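Local coordinates for protein 3-phosphoshikimate 1-carboxyvinyltransferase (Streptomyces sviceus, PDB 7M0O) that probably transfers the enolpyruvyl group of phosphoenolpyruvate to the 5-hydroxyl of shikimate-3-phosphate, the sixth step of chorismate biosynthesis, at residues G253-M264 / D292-I303. Residues are numbered along the deposited sequence; the frame is centred on the assembly and turned at random.
Sequences GDLGFVDVLRRM and DISDTMPTLAAI
Phe257 lays its ring against the 3-10 turn ending at Thr296 and the first turn of helix 297-303, with OG1 of Thr296, N of Leu300 and CG2 of Thr299 all placed obliquely to it. CG stands anti to the backbone N (chi1 178°), which carries CZ to 3.6 Å from CG2 of Thr299, while CD1 lies 3.4 Å from OG1 of Thr296 and CE1 4.0 Å from CB of Leu300. That hydroxyl of Thr296 is already committed, donating in the carbonyl plane to O of Ile293 at 2.8 Å. Replacing Phe257 by an alanine would probably open a gap between the helices, leaving Thr299 CG2 and Leu300 CB without their aromatic partner. Other apolar contacts flank the ring: CD1 of Ile293 packs 4.1 Å from CG2 of Val260 and near CA of Phe257, and SD of Met264 meets CD1 of Leu300 at 3.7 Å. The helix axes, 11.2 Å apart, run nearly parallel at 24°, in keeping with the repeated beta-alpha-beta-alpha-beta-beta units of the EPSP synthase fold, whose parallel helices pack together inside each domain. Polar contact lies in the turns that precede the two helices, and runs through water. OD1 of Asp254 accepts from two waters; one also donates to O of Asp292, the other accepts from N of Asp295. A third water donates both to Asp254 OD2 and, at 2.5 Å, to OD2 of Asp295, the predicted proton acceptor, bridging carboxylates whose planes are 78° apart. Asp254 OD2 is also hydrogen-bonded to Ser224, and Asp295 touches Arg367, a predicted phosphoenolpyruvate-binding residue.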
loop_
_atom_site.group_PDB
_atom_site.type_symbol
_atom_site.label_atom_id
_atom_site.label_comp_id
_atom_site.label_asym_id
_atom_site.label_seq_id
_atom_site.Cartn_x
_atom_site.Cartn_y
_atom_site.Cartn_z
ATOM N N GLY A 253 3.005 1.169 9.055
ATOM C CA GLY A 253 3.323 0.440 10.278
ATOM C C GLY A 253 4.369 -0.656 10.114
ATOM O O GLY A 253 5.056 -1.016 11.084
ATOM N N ASP A 254 4.523 -1.197 8.904
ATOM C CA ASP A 254 5.451 -2.320 8.786
ATOM C C ASP A 254 6.908 -1.902 8.907
ATOM O O ASP A 254 7.762 -2.789 9.026
ATOM C CB ASP A 254 5.249 -3.070 7.467
ATOM C CG ASP A 254 4.051 -4.006 7.506
ATOM O OD1 ASP A 254 3.386 -4.109 8.568
ATOM O OD2 ASP A 254 3.755 -4.615 6.461
ATOM N N LEU A 255 7.221 -0.595 8.867
ATOM C CA LEU A 255 8.569 -0.174 9.261
ATOM C C LEU A 255 8.902 -0.647 10.674
ATOM O O LEU A 255 10.072 -0.876 10.985
ATOM C CB LEU A 255 8.729 1.353 9.159
ATOM C CG LEU A 255 10.177 1.840 9.370
ATOM C CD1 LEU A 255 11.116 1.205 8.349
ATOM C CD2 LEU A 255 10.296 3.346 9.256
ATOM N N GLY A 256 7.896 -0.826 11.533
ATOM C CA GLY A 256 8.132 -1.361 12.873
ATOM C C GLY A 256 8.795 -2.732 12.903
ATOM O O GLY A 256 9.251 -3.164 13.972
ATOM N N PHE A 257 8.856 -3.429 11.771
ATOM C CA PHE A 257 9.613 -4.666 11.725
ATOM C C PHE A 257 11.067 -4.440 12.138
ATOM O O PHE A 257 11.688 -5.324 12.739
ATOM C CB PHE A 257 9.504 -5.281 10.323
ATOM C CG PHE A 257 10.299 -6.555 10.143
ATOM C CD1 PHE A 257 9.893 -7.735 10.758
ATOM C CD2 PHE A 257 11.438 -6.577 9.342
ATOM C CE1 PHE A 257 10.599 -8.907 10.582
ATOM C CE2 PHE A 257 12.159 -7.732 9.161
ATOM C CZ PHE A 257 11.754 -8.912 9.788
ATOM N N VAL A 258 11.636 -3.259 11.851
ATOM C CA VAL A 258 13.058 -3.092 12.165
ATOM C C VAL A 258 13.296 -2.988 13.667
ATOM O O VAL A 258 14.410 -3.257 14.126
ATOM C CB VAL A 258 13.698 -1.883 11.446
ATOM C CG1 VAL A 258 13.522 -1.977 9.939
ATOM C CG2 VAL A 258 13.169 -0.548 11.987
ATOM N N ASP A 259 12.279 -2.611 14.442
ATOM C CA ASP A 259 12.415 -2.610 15.894
ATOM C C ASP A 259 12.555 -4.031 16.430
ATOM O O ASP A 259 13.238 -4.246 17.438
ATOM C CB ASP A 259 11.214 -1.898 16.528
ATOM C CG ASP A 259 11.130 -0.434 16.132
ATOM O OD1 ASP A 259 12.188 0.215 16.054
ATOM O OD2 ASP A 259 10.005 0.070 15.892
ATOM N N VAL A 260 11.938 -5.007 15.749
ATOM C CA VAL A 260 12.149 -6.422 16.061
ATOM C C VAL A 260 13.585 -6.827 15.744
ATOM O O VAL A 260 14.246 -7.510 16.533
ATOM C CB VAL A 260 11.141 -7.298 15.294
ATOM C CG1 VAL A 260 11.371 -8.774 15.621
ATOM C CG2 VAL A 260 9.692 -6.897 15.641
ATOM N N LEU A 261 14.082 -6.437 14.570
ATOM C CA LEU A 261 15.468 -6.752 14.227
ATOM C C LEU A 261 16.449 -6.172 15.248
ATOM O O LEU A 261 17.428 -6.833 15.623
ATOM C CB LEU A 261 15.798 -6.238 12.824
ATOM C CG LEU A 261 14.972 -6.854 11.691
ATOM C CD1 LEU A 261 15.381 -6.233 10.363
ATOM C CD2 LEU A 261 15.087 -8.393 11.656
ATOM N N ARG A 262 16.189 -4.956 15.734
ATOM C CA ARG A 262 17.052 -4.371 16.756
ATOM C C ARG A 262 17.034 -5.201 18.043
ATOM O O ARG A 262 18.082 -5.426 18.661
ATOM C CB ARG A 262 16.632 -2.925 17.033
ATOM C CG ARG A 262 17.644 -2.184 17.915
ATOM C CD ARG A 262 17.103 -0.860 18.438
ATOM N NE ARG A 262 17.034 0.160 17.393
ATOM C CZ ARG A 262 15.887 0.631 16.907
ATOM N NH1 ARG A 262 14.735 0.166 17.367
ATOM N NH2 ARG A 262 15.882 1.555 15.959
ATOM N N ARG A 263 15.850 -5.676 18.455
ATOM C CA ARG A 263 15.741 -6.551 19.627
ATOM C C ARG A 263 16.510 -7.861 19.454
ATOM O O ARG A 263 16.916 -8.486 20.448
ATOM C CB ARG A 263 14.269 -6.872 19.912
ATOM C CG ARG A 263 13.413 -5.750 20.481
ATOM C CD ARG A 263 12.054 -6.307 20.922
ATOM N NE ARG A 263 12.240 -7.278 21.994
ATOM C CZ ARG A 263 11.508 -8.376 22.176
ATOM N NH1 ARG A 263 10.482 -8.671 21.376
ATOM N NH2 ARG A 263 11.797 -9.172 23.189
ATOM N N MET A 264 16.678 -8.326 18.218
ATOM C CA MET A 264 17.515 -9.489 17.956
ATOM C C MET A 264 19.000 -9.147 17.936
ATOM O O MET A 264 19.829 -10.056 17.835
ATOM C CB MET A 264 17.100 -10.141 16.629
ATOM C CG MET A 264 15.618 -10.491 16.595
ATOM S SD MET A 264 15.097 -11.325 15.082
ATOM C CE MET A 264 15.654 -13.004 15.423
ATOM N N ASP A 292 0.134 -6.029 14.917
ATOM C CA ASP A 292 0.019 -4.801 14.144
ATOM C C ASP A 292 1.034 -4.693 13.011
ATOM O O ASP A 292 0.999 -3.704 12.268
ATOM C CB ASP A 292 0.148 -3.593 15.075
ATOM C CG ASP A 292 -1.021 -3.483 16.026
ATOM O OD1 ASP A 292 -2.136 -3.861 15.604
ATOM O OD2 ASP A 292 -0.821 -3.032 17.175
ATOM N N ILE A 293 1.926 -5.676 12.851
ATOM C CA ILE A 293 2.842 -5.722 11.709
ATOM C C ILE A 293 2.795 -7.110 11.069
ATOM O O ILE A 293 3.824 -7.656 10.660
ATOM C CB ILE A 293 4.284 -5.336 12.117
ATOM C CG1 ILE A 293 4.792 -6.140 13.324
ATOM C CG2 ILE A 293 4.369 -3.834 12.421
ATOM C CD1 ILE A 293 6.310 -6.040 13.491
ATOM N N SER A 294 1.596 -7.685 10.941
ATOM C CA SER A 294 1.497 -9.115 10.669
ATOM C C SER A 294 1.928 -9.517 9.254
ATOM O O SER A 294 2.294 -10.680 9.053
ATOM C CB SER A 294 0.068 -9.606 10.934
ATOM O OG SER A 294 -0.868 -8.951 10.110
ATOM N N ASP A 295 1.900 -8.606 8.272
ATOM C CA ASP A 295 2.410 -8.955 6.945
ATOM C C ASP A 295 3.905 -9.294 6.968
ATOM O O ASP A 295 4.400 -9.903 6.007
ATOM C CB ASP A 295 2.148 -7.818 5.962
ATOM C CG ASP A 295 0.667 -7.744 5.519
ATOM O OD1 ASP A 295 -0.095 -8.701 5.760
ATOM O OD2 ASP A 295 0.258 -6.728 4.924
ATOM N N THR A 296 4.634 -8.891 8.018
ATOM C CA THR A 296 6.048 -9.225 8.170
ATOM C C THR A 296 6.290 -10.415 9.088
ATOM O O THR A 296 7.455 -10.805 9.286
ATOM C CB THR A 296 6.872 -8.017 8.673
ATOM O OG1 THR A 296 6.532 -7.669 10.031
ATOM C CG2 THR A 296 6.676 -6.825 7.758
ATOM N N MET A 297 5.230 -11.038 9.614
ATOM C CA MET A 297 5.422 -12.290 10.339
ATOM C C MET A 297 6.210 -13.317 9.532
ATOM O O MET A 297 7.132 -13.927 10.103
ATOM C CB MET A 297 4.065 -12.863 10.786
ATOM C CG MET A 297 4.182 -14.249 11.449
ATOM S SD MET A 297 4.320 -15.655 10.323
ATOM C CE MET A 297 2.700 -15.637 9.533
ATOM N N PRO A 298 5.945 -13.542 8.234
ATOM C CA PRO A 298 6.761 -14.525 7.501
ATOM C C PRO A 298 8.203 -14.091 7.363
ATOM O O PRO A 298 9.091 -14.951 7.337
ATOM C CB PRO A 298 6.058 -14.646 6.136
ATOM C CG PRO A 298 4.590 -14.230 6.445
ATOM C CD PRO A 298 4.748 -13.132 7.471
ATOM N N THR A 299 8.462 -12.782 7.286
ATOM C CA THR A 299 9.837 -12.311 7.181
ATOM C C THR A 299 10.649 -12.743 8.394
ATOM O O THR A 299 11.812 -13.151 8.265
ATOM C CB THR A 299 9.857 -10.787 7.025
ATOM O OG1 THR A 299 8.880 -10.397 6.053
ATOM C CG2 THR A 299 11.237 -10.326 6.561
ATOM N N LEU A 300 10.050 -12.650 9.592
ATOM C CA LEU A 300 10.730 -13.116 10.797
ATOM C C LEU A 300 10.819 -14.640 10.836
ATOM O O LEU A 300 11.848 -15.196 11.229
ATOM C CB LEU A 300 10.013 -12.600 12.045
ATOM C CG LEU A 300 10.648 -13.084 13.364
ATOM C CD1 LEU A 300 12.118 -12.694 13.427
ATOM C CD2 LEU A 300 9.914 -12.560 14.611
ATOM N N ALA A 301 9.741 -15.330 10.474
ATOM C CA ALA A 301 9.773 -16.789 10.500
ATOM C C ALA A 301 10.914 -17.343 9.653
ATOM O O ALA A 301 11.519 -18.360 10.010
ATOM C CB ALA A 301 8.431 -17.341 10.016
ATOM N N ALA A 302 11.248 -16.668 8.558
ATOM C CA ALA A 302 12.233 -17.201 7.627
ATOM C C ALA A 302 13.682 -16.978 8.066
ATOM O O ALA A 302 14.566 -17.681 7.561
ATOM C CB ALA A 302 11.998 -16.609 6.233
ATOM N N ILE A 303 13.966 -16.044 8.983
ATOM C CA ILE A 303 15.320 -15.900 9.540
ATOM C C ILE A 303 15.460 -16.566 10.901
ATOM O O ILE A 303 16.593 -16.731 11.383
ATOM C CB ILE A 303 15.763 -14.417 9.629
ATOM C CG1 ILE A 303 14.871 -13.629 10.593
ATOM C CG2 ILE A 303 15.765 -13.794 8.238
ATOM C CD1 ILE A 303 15.369 -12.213 10.894
HETATM O O HOH W 1 1.714 -2.447 9.816
HETATM O O HOH W 2 1.130 -5.727 8.436
HETATM O O HOH W 3 1.056 -4.321 4.954
#